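Local atomic coordinates of ForH (Streptomyces kaniharaensis, PDB entry 6NKO), a protein that is encoded in the formycin A biosynthetic gene cluster and, resembling IMP cyclohydrolases of purine synthesis, probably takes part in building the pyrazolopyrimidine base. Residues 83-94 and 141-152; 110-118 and 155-165. All blocks are in the same frame, centred on the assembly; numbering follows the deposited sequence.

Interaction 1: 83-94 and 141-152; sequences TLTVSVMGGILA and GGPAMLRGAAKN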
loop_
_atom_site.group_PDB
_atom_site.type_symbol
_atom_site.label_atom_id
_atom_site.label_comp_id
_atom_site.label_asym_id
_atom_site.label_seq_id
_atom_site.Cartn_x
_atom_site.Cartn_y
_atom_site.Cartn_z
ATOM N N THR A 83 4.256 9.080 -3.237
ATOM C CA THR A 83 3.123 8.343 -3.778
ATOM C C THR A 83 1.919 9.236 -4.029
ATOM O O THR A 83 0.870 8.741 -4.455
ATOM C CB THR A 83 2.730 7.189 -2.845
ATOM O OG1 THR A 83 2.546 7.687 -1.515
ATOM C CG2 THR A 83 3.813 6.116 -2.843
ATOM N N LEU A 84 2.046 10.537 -3.786
ATOM C CA LEU A 84 0.951 11.479 -3.986
ATOM C C LEU A 84 1.116 12.170 -5.340
ATOM O O LEU A 84 1.436 13.354 -5.448
ATOM C CB LEU A 84 0.897 12.475 -2.831
ATOM C CG LEU A 84 0.553 11.832 -1.482
ATOM C CD1 LEU A 84 1.054 12.671 -0.311
ATOM C CD2 LEU A 84 -0.945 11.587 -1.369
ATOM N N THR A 85 0.910 11.378 -6.389
ATOM C CA THR A 85 0.956 11.841 -7.766
ATOM C C THR A 85 -0.259 11.301 -8.505
ATOM O O THR A 85 -0.943 10.385 -8.039
ATOM C CB THR A 85 2.236 11.393 -8.491
ATOM O OG1 THR A 85 2.200 9.974 -8.696
ATOM C CG2 THR A 85 3.485 11.765 -7.695
ATOM N N VAL A 86 -0.518 11.878 -9.679
ATOM C CA VAL A 86 -1.631 11.418 -10.503
ATOM C C VAL A 86 -1.414 9.973 -10.934
ATOM O O VAL A 86 -2.356 9.174 -10.979
ATOM C CB VAL A 86 -1.816 12.350 -11.713
ATOM C CG1 VAL A 86 -2.855 11.789 -12.667
ATOM C CG2 VAL A 86 -2.201 13.747 -11.251
ATOM N N SER A 87 -0.167 9.604 -11.236
ATOM C CA SER A 87 0.106 8.267 -11.753
ATOM C C SER A 87 -0.176 7.190 -10.708
ATOM O O SER A 87 -0.789 6.161 -11.020
ATOM C CB SER A 87 1.551 8.182 -12.238
ATOM O OG SER A 87 1.726 8.904 -13.443
ATOM N N VAL A 88 0.259 7.402 -9.466
ATOM C CA VAL A 88 0.051 6.390 -8.434
ATOM C C VAL A 88 -1.395 6.395 -7.953
ATOM O O VAL A 88 -2.063 5.356 -7.942
ATOM C CB VAL A 88 1.033 6.597 -7.266
ATOM C CG1 VAL A 88 0.637 5.719 -6.087
ATOM C CG2 VAL A 88 2.450 6.286 -7.706
ATOM N N MET A 89 -1.901 7.563 -7.546
ATOM C CA MET A 89 -3.260 7.633 -7.018
ATOM C C MET A 89 -4.302 7.435 -8.111
ATOM O O MET A 89 -5.385 6.900 -7.845
ATOM C CB MET A 89 -3.478 8.966 -6.304
ATOM C CG MET A 89 -2.572 9.176 -5.095
ATOM S SD MET A 89 -2.568 7.760 -3.976
ATOM C CE MET A 89 -4.266 7.778 -3.412
ATOM N N GLY A 90 -4.001 7.860 -9.340
ATOM C CA GLY A 90 -4.897 7.567 -10.445
ATOM C C GLY A 90 -4.931 6.089 -10.779
ATOM O O GLY A 90 -5.987 5.543 -11.109
ATOM N N GLY A 91 -3.781 5.419 -10.690
ATOM C CA GLY A 91 -3.737 3.987 -10.931
ATOM C C GLY A 91 -4.544 3.179 -9.937
ATOM O O GLY A 91 -4.896 2.030 -10.224
ATOM N N ILE A 92 -4.850 3.756 -8.780
ATOM C CA ILE A 92 -5.629 3.083 -7.749
ATOM C C ILE A 92 -7.105 3.456 -7.825
ATOM O O ILE A 92 -7.973 2.597 -7.665
ATOM C CB ILE A 92 -5.048 3.405 -6.355
ATOM C CG1 ILE A 92 -3.640 2.827 -6.210
ATOM C CG2 ILE A 92 -5.955 2.876 -5.256
ATOM C CD1 ILE A 92 -2.823 3.486 -5.117
ATOM N N LEU A 93 -7.409 4.729 -8.082
ATOM C CA LEU A 93 -8.773 5.226 -7.962
ATOM C C LEU A 93 -9.552 5.212 -9.271
ATOM O O LEU A 93 -10.785 5.298 -9.234
ATOM C CB LEU A 93 -8.768 6.654 -7.409
ATOM C CG LEU A 93 -8.195 6.837 -6.004
ATOM C CD1 LEU A 93 -8.059 8.315 -5.661
ATOM C CD2 LEU A 93 -9.065 6.122 -4.984
ATOM N N ALA A 94 -8.877 5.118 -10.415
ATOM C CA ALA A 94 -9.567 5.223 -11.695
ATOM C C ALA A 94 -10.567 4.087 -11.873
ATOM O O ALA A 94 -10.282 2.930 -11.552
ATOM C CB ALA A 94 -8.562 5.218 -12.845
ATOM N N GLY A 141 0.628 9.197 2.939
ATOM C CA GLY A 141 0.375 8.684 1.605
ATOM C C GLY A 141 0.015 7.213 1.585
ATOM O O GLY A 141 -0.700 6.760 0.685
ATOM N N GLY A 142 0.496 6.451 2.566
ATOM C CA GLY A 142 0.220 5.037 2.652
ATOM C C GLY A 142 -1.259 4.725 2.768
ATOM O O GLY A 142 -1.847 4.075 1.897
ATOM N N PRO A 143 -1.887 5.171 3.862
ATOM C CA PRO A 143 -3.337 4.957 4.002
ATOM C C PRO A 143 -4.152 5.557 2.871
ATOM O O PRO A 143 -5.247 5.060 2.587
ATOM C CB PRO A 143 -3.673 5.616 5.350
ATOM C CG PRO A 143 -2.418 6.271 5.828
ATOM C CD PRO A 143 -1.275 5.642 5.112
ATOM N N ALA A 144 -3.661 6.612 2.214
ATOM C CA ALA A 144 -4.359 7.111 1.033
ATOM C C ALA A 144 -4.400 6.051 -0.063
ATOM O O ALA A 144 -5.428 5.875 -0.727
ATOM C CB ALA A 144 -3.697 8.392 0.523
ATOM N N MET A 145 -3.294 5.325 -0.255
ATOM C CA MET A 145 -3.285 4.236 -1.228
ATOM C C MET A 145 -4.152 3.072 -0.764
ATOM O O MET A 145 -4.858 2.459 -1.572
ATOM C CB MET A 145 -1.854 3.759 -1.479
ATOM C CG MET A 145 -0.927 4.790 -2.108
ATOM S SD MET A 145 0.582 4.031 -2.755
ATOM C CE MET A 145 1.481 3.730 -1.233
ATOM N N LEU A 146 -4.112 2.751 0.533
ATOM C CA LEU A 146 -4.832 1.581 1.029
ATOM C C LEU A 146 -6.335 1.833 1.089
ATOM O O LEU A 146 -7.130 0.973 0.693
ATOM C CB LEU A 146 -4.299 1.180 2.403
ATOM C CG LEU A 146 -5.060 0.048 3.093
ATOM C CD1 LEU A 146 -4.797 -1.270 2.384
ATOM C CD2 LEU A 146 -4.683 -0.046 4.563
ATOM N N ARG A 147 -6.743 3.001 1.595
ATOM C CA ARG A 147 -8.161 3.345 1.592
ATOM C C ARG A 147 -8.689 3.493 0.174
ATOM O O ARG A 147 -9.847 3.153 -0.096
ATOM C CB ARG A 147 -8.399 4.633 2.383
ATOM C CG ARG A 147 -8.081 4.526 3.868
ATOM C CD ARG A 147 -8.138 5.890 4.547
ATOM N NE ARG A 147 -9.510 6.369 4.681
ATOM C CZ ARG A 147 -10.046 7.326 3.931
ATOM N NH1 ARG A 147 -9.323 7.919 2.989
ATOM N NH2 ARG A 147 -11.306 7.693 4.122
ATOM N N GLY A 148 -7.860 3.994 -0.744
ATOM C CA GLY A 148 -8.278 4.073 -2.134
ATOM C C GLY A 148 -8.408 2.703 -2.773
ATOM O O GLY A 148 -9.334 2.455 -3.549
ATOM N N ALA A 149 -7.483 1.795 -2.450
ATOM C CA ALA A 149 -7.572 0.431 -2.957
ATOM C C ALA A 149 -8.796 -0.283 -2.402
ATOM O O ALA A 149 -9.500 -0.982 -3.139
ATOM C CB ALA A 149 -6.299 -0.340 -2.615
ATOM N N ALA A 150 -9.068 -0.113 -1.106
ATOM C CA ALA A 150 -10.232 -0.754 -0.505
ATOM C C ALA A 150 -11.528 -0.210 -1.092
ATOM O O ALA A 150 -12.468 -0.971 -1.350
ATOM C CB ALA A 150 -10.206 -0.573 1.012
ATOM N N LYS A 151 -11.601 1.105 -1.313
ATOM C CA LYS A 151 -12.789 1.678 -1.938
ATOM C C LYS A 151 -12.978 1.139 -3.350
ATOM O O LYS A 151 -14.110 0.925 -3.796
ATOM C CB LYS A 151 -12.692 3.204 -1.950
ATOM C CG LYS A 151 -13.836 3.887 -2.680
ATOM C CD LYS A 151 -13.688 5.396 -2.665
ATOM C CE LYS A 151 -14.679 6.050 -3.616
ATOM N NZ LYS A 151 -14.967 7.462 -3.239
ATOM N N ASN A 152 -11.878 0.900 -4.061
ATOM C CA ASN A 152 -11.919 0.389 -5.426
ATOM C C ASN A 152 -11.506 -1.080 -5.453
ATOM O O ASN A 152 -10.666 -1.476 -6.267
ATOM C CB ASN A 152 -10.999 1.226 -6.318
ATOM C CG ASN A 152 -11.414 1.214 -7.776
ATOM O OD1 ASN A 152 -12.563 0.923 -8.110
ATOM N ND2 ASN A 152 -10.472 1.533 -8.657
HETATM O O HOH W 1 -0.097 8.273 -1.653
#

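Interaction 2: 110-118 and 155-165; sequences PRIDLVCNN and HVIPLSDPDDY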
loop_
_atom_site.group_PDB
_atom_site.type_symbol
_atom_site.label_atom_id
_atom_site.label_comp_id
_atom_site.label_asym_id
_atom_site.label_seq_id
_atom_site.Cartn_x
_atom_site.Cartn_y
_atom_site.Cartn_z
ATOM N N PRO A 110 -0.641 3.289 -15.843
ATOM C CA PRO A 110 -1.026 1.886 -15.682
ATOM C C PRO A 110 -1.863 1.686 -14.427
ATOM O O PRO A 110 -1.809 2.464 -13.474
ATOM C CB PRO A 110 0.318 1.162 -15.567
ATOM C CG PRO A 110 1.231 2.181 -14.970
ATOM C CD PRO A 110 0.759 3.532 -15.451
ATOM N N ARG A 111 -2.653 0.619 -14.448
ATOM C CA ARG A 111 -3.450 0.253 -13.290
ATOM C C ARG A 111 -2.564 -0.392 -12.231
ATOM O O ARG A 111 -1.676 -1.190 -12.544
ATOM C CB ARG A 111 -4.574 -0.703 -13.696
ATOM C CG ARG A 111 -5.100 -1.579 -12.572
ATOM C CD ARG A 111 -5.951 -0.779 -11.597
ATOM N NE ARG A 111 -7.297 -0.536 -12.104
ATOM C CZ ARG A 111 -8.028 0.530 -11.798
ATOM N NH1 ARG A 111 -7.542 1.458 -10.986
ATOM N NH2 ARG A 111 -9.246 0.671 -12.304
ATOM N N ILE A 112 -2.795 -0.023 -10.976
ATOM C CA ILE A 112 -2.157 -0.669 -9.837
ATOM C C ILE A 112 -3.122 -1.732 -9.326
ATOM O O ILE A 112 -4.205 -1.412 -8.821
ATOM C CB ILE A 112 -1.786 0.339 -8.741
ATOM C CG1 ILE A 112 -0.579 1.175 -9.179
ATOM C CG2 ILE A 112 -1.484 -0.381 -7.437
ATOM C CD1 ILE A 112 -0.421 2.479 -8.424
ATOM N N ASP A 113 -2.740 -3.000 -9.466
ATOM C CA ASP A 113 -3.630 -4.106 -9.142
ATOM C C ASP A 113 -3.581 -4.517 -7.678
ATOM O O ASP A 113 -4.508 -5.185 -7.207
ATOM C CB ASP A 113 -3.299 -5.319 -10.017
ATOM C CG ASP A 113 -3.201 -4.963 -11.485
ATOM O OD1 ASP A 113 -4.255 -4.906 -12.155
ATOM O OD2 ASP A 113 -2.070 -4.730 -11.964
ATOM N N LEU A 114 -2.534 -4.139 -6.949
ATOM C CA LEU A 114 -2.384 -4.566 -5.565
ATOM C C LEU A 114 -1.673 -3.481 -4.773
ATOM O O LEU A 114 -0.653 -2.949 -5.219
ATOM C CB LEU A 114 -1.604 -5.883 -5.476
ATOM C CG LEU A 114 -1.539 -6.562 -4.106
ATOM C CD1 LEU A 114 -1.738 -8.066 -4.244
ATOM C CD2 LEU A 114 -0.220 -6.251 -3.403
ATOM N N VAL A 115 -2.214 -3.168 -3.598
ATOM C CA VAL A 115 -1.621 -2.206 -2.679
ATOM C C VAL A 115 -1.375 -2.912 -1.354
ATOM O O VAL A 115 -2.275 -3.569 -0.819
ATOM C CB VAL A 115 -2.521 -0.972 -2.483
ATOM C CG1 VAL A 115 -1.995 -0.102 -1.346
ATOM C CG2 VAL A 115 -2.610 -0.177 -3.774
ATOM N N CYS A 116 -0.160 -2.775 -0.833
ATOM C CA CYS A 116 0.235 -3.338 0.453
ATOM C C CYS A 116 0.756 -2.207 1.329
ATOM O O CYS A 116 1.739 -1.550 0.971
ATOM C CB CYS A 116 1.306 -4.412 0.264
ATOM S SG CYS A 116 1.222 -5.754 1.448
ATOM N N ASN A 117 0.104 -1.978 2.469
ATOM C CA ASN A 117 0.437 -0.836 3.316
ATOM C C ASN A 117 0.365 -1.218 4.789
ATOM O O ASN A 117 -0.670 -1.702 5.259
ATOM C CB ASN A 117 -0.494 0.347 3.023
ATOM C CG ASN A 117 -0.147 1.580 3.835
ATOM O OD1 ASN A 117 -1.013 2.179 4.471
ATOM N ND2 ASN A 117 1.123 1.962 3.821
ATOM N N ASN A 118 1.466 -0.980 5.510
ATOM C CA ASN A 118 1.615 -1.309 6.923
ATOM C C ASN A 118 2.059 -0.069 7.686
ATOM O O ASN A 118 2.608 0.871 7.109
ATOM C CB ASN A 118 2.654 -2.421 7.144
ATOM C CG ASN A 118 2.080 -3.798 6.962
ATOM O OD1 ASN A 118 2.808 -4.760 6.724
ATOM N ND2 ASN A 118 0.764 -3.905 7.076
ATOM N N HIS A 155 -11.018 -3.582 -8.502
ATOM C CA HIS A 155 -9.892 -3.434 -9.410
ATOM C C HIS A 155 -8.543 -3.323 -8.714
ATOM O O HIS A 155 -7.514 -3.364 -9.397
ATOM C CB HIS A 155 -10.103 -2.206 -10.310
ATOM C CG HIS A 155 -11.469 -2.140 -10.919
ATOM N ND1 HIS A 155 -12.029 -3.197 -11.604
ATOM C CD2 HIS A 155 -12.394 -1.151 -10.932
ATOM C CE1 HIS A 155 -13.236 -2.860 -12.020
ATOM N NE2 HIS A 155 -13.483 -1.623 -11.625
ATOM N N VAL A 156 -8.509 -3.172 -7.389
ATOM C CA VAL A 156 -7.266 -3.144 -6.626
ATOM C C VAL A 156 -7.429 -4.043 -5.411
ATOM O O VAL A 156 -8.440 -3.965 -4.706
ATOM C CB VAL A 156 -6.877 -1.720 -6.179
ATOM C CG1 VAL A 156 -5.397 -1.670 -5.829
ATOM C CG2 VAL A 156 -7.213 -0.691 -7.251
ATOM N N ILE A 157 -6.434 -4.886 -5.159
ATOM C CA ILE A 157 -6.430 -5.766 -3.996
ATOM C C ILE A 157 -5.840 -4.989 -2.821
ATOM O O ILE A 157 -4.683 -4.548 -2.910
ATOM C CB ILE A 157 -5.637 -7.049 -4.258
ATOM C CG1 ILE A 157 -6.269 -7.833 -5.411
ATOM C CG2 ILE A 157 -5.584 -7.900 -3.000
ATOM C CD1 ILE A 157 -5.281 -8.673 -6.192
ATOM N N PRO A 158 -6.585 -4.794 -1.730
ATOM C CA PRO A 158 -6.052 -4.037 -0.592
ATOM C C PRO A 158 -5.540 -4.940 0.518
ATOM O O PRO A 158 -6.333 -5.583 1.212
ATOM C CB PRO A 158 -7.264 -3.218 -0.128
ATOM C CG PRO A 158 -8.498 -3.980 -0.681
ATOM C CD PRO A 158 -8.003 -5.129 -1.534
ATOM N N LEU A 159 -4.226 -4.991 0.711
ATOM C CA LEU A 159 -3.616 -5.859 1.707
ATOM C C LEU A 159 -2.951 -5.024 2.792
ATOM O O LEU A 159 -2.291 -4.023 2.492
ATOM C CB LEU A 159 -2.586 -6.793 1.072
ATOM C CG LEU A 159 -3.148 -7.982 0.293
ATOM C CD1 LEU A 159 -2.107 -8.532 -0.680
ATOM C CD2 LEU A 159 -3.653 -9.080 1.230
ATOM N N SER A 160 -3.107 -5.450 4.046
ATOM C CA SER A 160 -2.488 -4.777 5.181
ATOM C C SER A 160 -1.900 -5.793 6.150
ATOM O O SER A 160 -0.711 -5.732 6.477
ATOM C CB SER A 160 -3.504 -3.887 5.906
ATOM O OG SER A 160 -2.863 -3.037 6.849
ATOM N N ASP A 161 -2.729 -6.719 6.610
ATOM C CA ASP A 161 -2.308 -7.735 7.569
ATOM C C ASP A 161 -1.389 -8.751 6.901
ATOM O O ASP A 161 -1.807 -9.417 5.944
ATOM C CB ASP A 161 -3.537 -8.430 8.157
ATOM C CG ASP A 161 -3.202 -9.337 9.329
ATOM O OD1 ASP A 161 -2.035 -9.354 9.768
ATOM O OD2 ASP A 161 -4.116 -10.032 9.819
ATOM N N PRO A 162 -0.146 -8.911 7.366
ATOM C CA PRO A 162 0.751 -9.914 6.764
ATOM C C PRO A 162 0.234 -11.347 6.846
ATOM O O PRO A 162 0.819 -12.228 6.202
ATOM C CB PRO A 162 2.051 -9.749 7.563
ATOM C CG PRO A 162 1.991 -8.349 8.100
ATOM C CD PRO A 162 0.539 -8.081 8.372
ATOM N N ASP A 163 -0.829 -11.610 7.606
ATOM C CA ASP A 163 -1.421 -12.941 7.641
ATOM C C ASP A 163 -2.334 -13.212 6.453
ATOM O O ASP A 163 -2.774 -14.353 6.276
ATOM C CB ASP A 163 -2.199 -13.138 8.944
ATOM C CG ASP A 163 -1.290 -13.251 10.153
ATOM O OD1 ASP A 163 -0.156 -13.754 10.002
ATOM O OD2 ASP A 163 -1.706 -12.832 11.253
ATOM N N ASP A 164 -2.627 -12.199 5.640
ATOM C CA ASP A 164 -3.437 -12.362 4.441
ATOM C C ASP A 164 -2.599 -12.545 3.183
ATOM O O ASP A 164 -3.163 -12.787 2.112
ATOM C CB ASP A 164 -4.367 -11.155 4.260
ATOM C CG ASP A 164 -5.344 -10.989 5.409
ATOM O OD1 ASP A 164 -5.838 -12.012 5.927
ATOM O OD2 ASP A 164 -5.622 -9.833 5.792
ATOM N N TYR A 165 -1.271 -12.440 3.288
ATOM C CA TYR A 165 -0.423 -12.452 2.098
ATOM C C TYR A 165 -0.505 -13.789 1.374
ATOM O O TYR A 165 -0.635 -13.836 0.145
ATOM C CB TYR A 165 1.032 -12.155 2.476
ATOM C CG TYR A 165 1.323 -10.746 2.948
ATOM C CD1 TYR A 165 0.305 -9.815 3.124
ATOM C CD2 TYR A 165 2.627 -10.351 3.224
ATOM C CE1 TYR A 165 0.580 -8.531 3.560
ATOM C CE2 TYR A 165 2.911 -9.072 3.660
ATOM C CZ TYR A 165 1.884 -8.167 3.828
ATOM O OH TYR A 165 2.166 -6.893 4.264
HETATM O O HOH W 2 -6.654 -6.172 -8.439
HETATM O O HOH W 3 -6.600 -5.126 -11.032
#

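Interaction 1: 83-94 and 141-152
Helices 86-93 and 141-151 run side by side with nearly the same N-to-C sense, their axes 25° apart and 9.0 Å at closest approach. The backbones are nearest at M89 with M145 and I92 with A149, and the loop residue T83 lies beside G141. M145 fills the middle of the seam. Its chain is extended at chi2 and bends at chi3 (-76°), which carries the thioether towards V88 in the first turn of helix 86-93 and T83 in the loop before it: M145 CE meets T83 CG2 at 3.7 Å, and M145 SD lies 3.7 Å from V88 CG1. M89, bent at both chi2 and chi3, crosses M145 at about a right angle and sets its methyl CE 3.5 Å from A144 O. One turn on, I92 spreads two branches over the other helix, CD1 against the M145 stem and CG2 at 3.4 Å from A149 N. G148 lacks a side chain, which lets L93 CD2 rest 3.6 Å from its CA. Polar links hold both ends. A water bridges T83 OG1 and the G141 carbonyl. At the far end N152 ND2 donates to I92 O at 2.9 Å along an almost straight path (167°), and also reaches A94 O at 3.2 Å from above the carbonyl plane. One amide thus serves two carbonyls where helix 86-93 ends, and A94 O has a second donor in R111. Through I92 and M145 the pair rests on V115 of strand 114-117, the layered helix-on-sheet packing of an alpha/beta fold with a parallel sheet.

Interaction 2: 110-118 and 155-165
A beta-alpha-beta crossover, in which helix 141-151 connects two neighbouring parallel strands, is closed by the pairing of L114, V115 and C116 with I157, P158 and L159. The backbone bonds alternate: I157 N donates to D113 O at 2.8 Å, V115 N to I157 O, L159 N to V115 O, and N117 N to L159 O at 3.1 Å. L114 and L159 meet on one face, CD1 to CD1 at 3.6 Å. On that face C116 SG sits 4.2 Å from the Y165 ring centroid, an oblique sulfur-aromatic contact. S160 OG, anti to the backbone N (chi1 -169°), extends the pairing, donating to N117 O at 3.0 Å. At the other end R111 folds back through bends at chi2 and chi3, so that H155 CB lies 3.3 Å above one face of its guanidinium; the guanidinium and imidazole planes are 9° apart. At the end of helix 86-93, R111 NH1 donates to G91 O and R111 NH2 to A94 O. With an alanine in place of R111, G91 O would probably lose its guanidinium donor, A94 O would fall back on N152, and H155 would lose its flat neighbour. V115 CG2 and V156 CG1 touch at 3.8 Å on the side covered by helix 141-151. Strand 114-117 pairs along its other edge with strand 22-26, while strand 157-159, outermost in the sheet, meets helix 184-212 through I157 and P158.

From the N terminus the four segments come in the order 83-94, 110-118, 141-152, 155-165, so the two contacts cross rather than nest. Interaction 1 closes a loop of 46 residues that includes helix 98-107 and strand 114-117; interaction 2 closes one of 36 residues that includes helix 141-151. Each loop thus contains a segment of the other contact, and the helix layer and the last two strands of the sheet are tied together. Their centres lie 11 Å apart, and they meet at two places: the R111 side chain reaches the C-terminal end of helix 86-93, and N117 OD1 packs against P143 N at the start of helix 141-151.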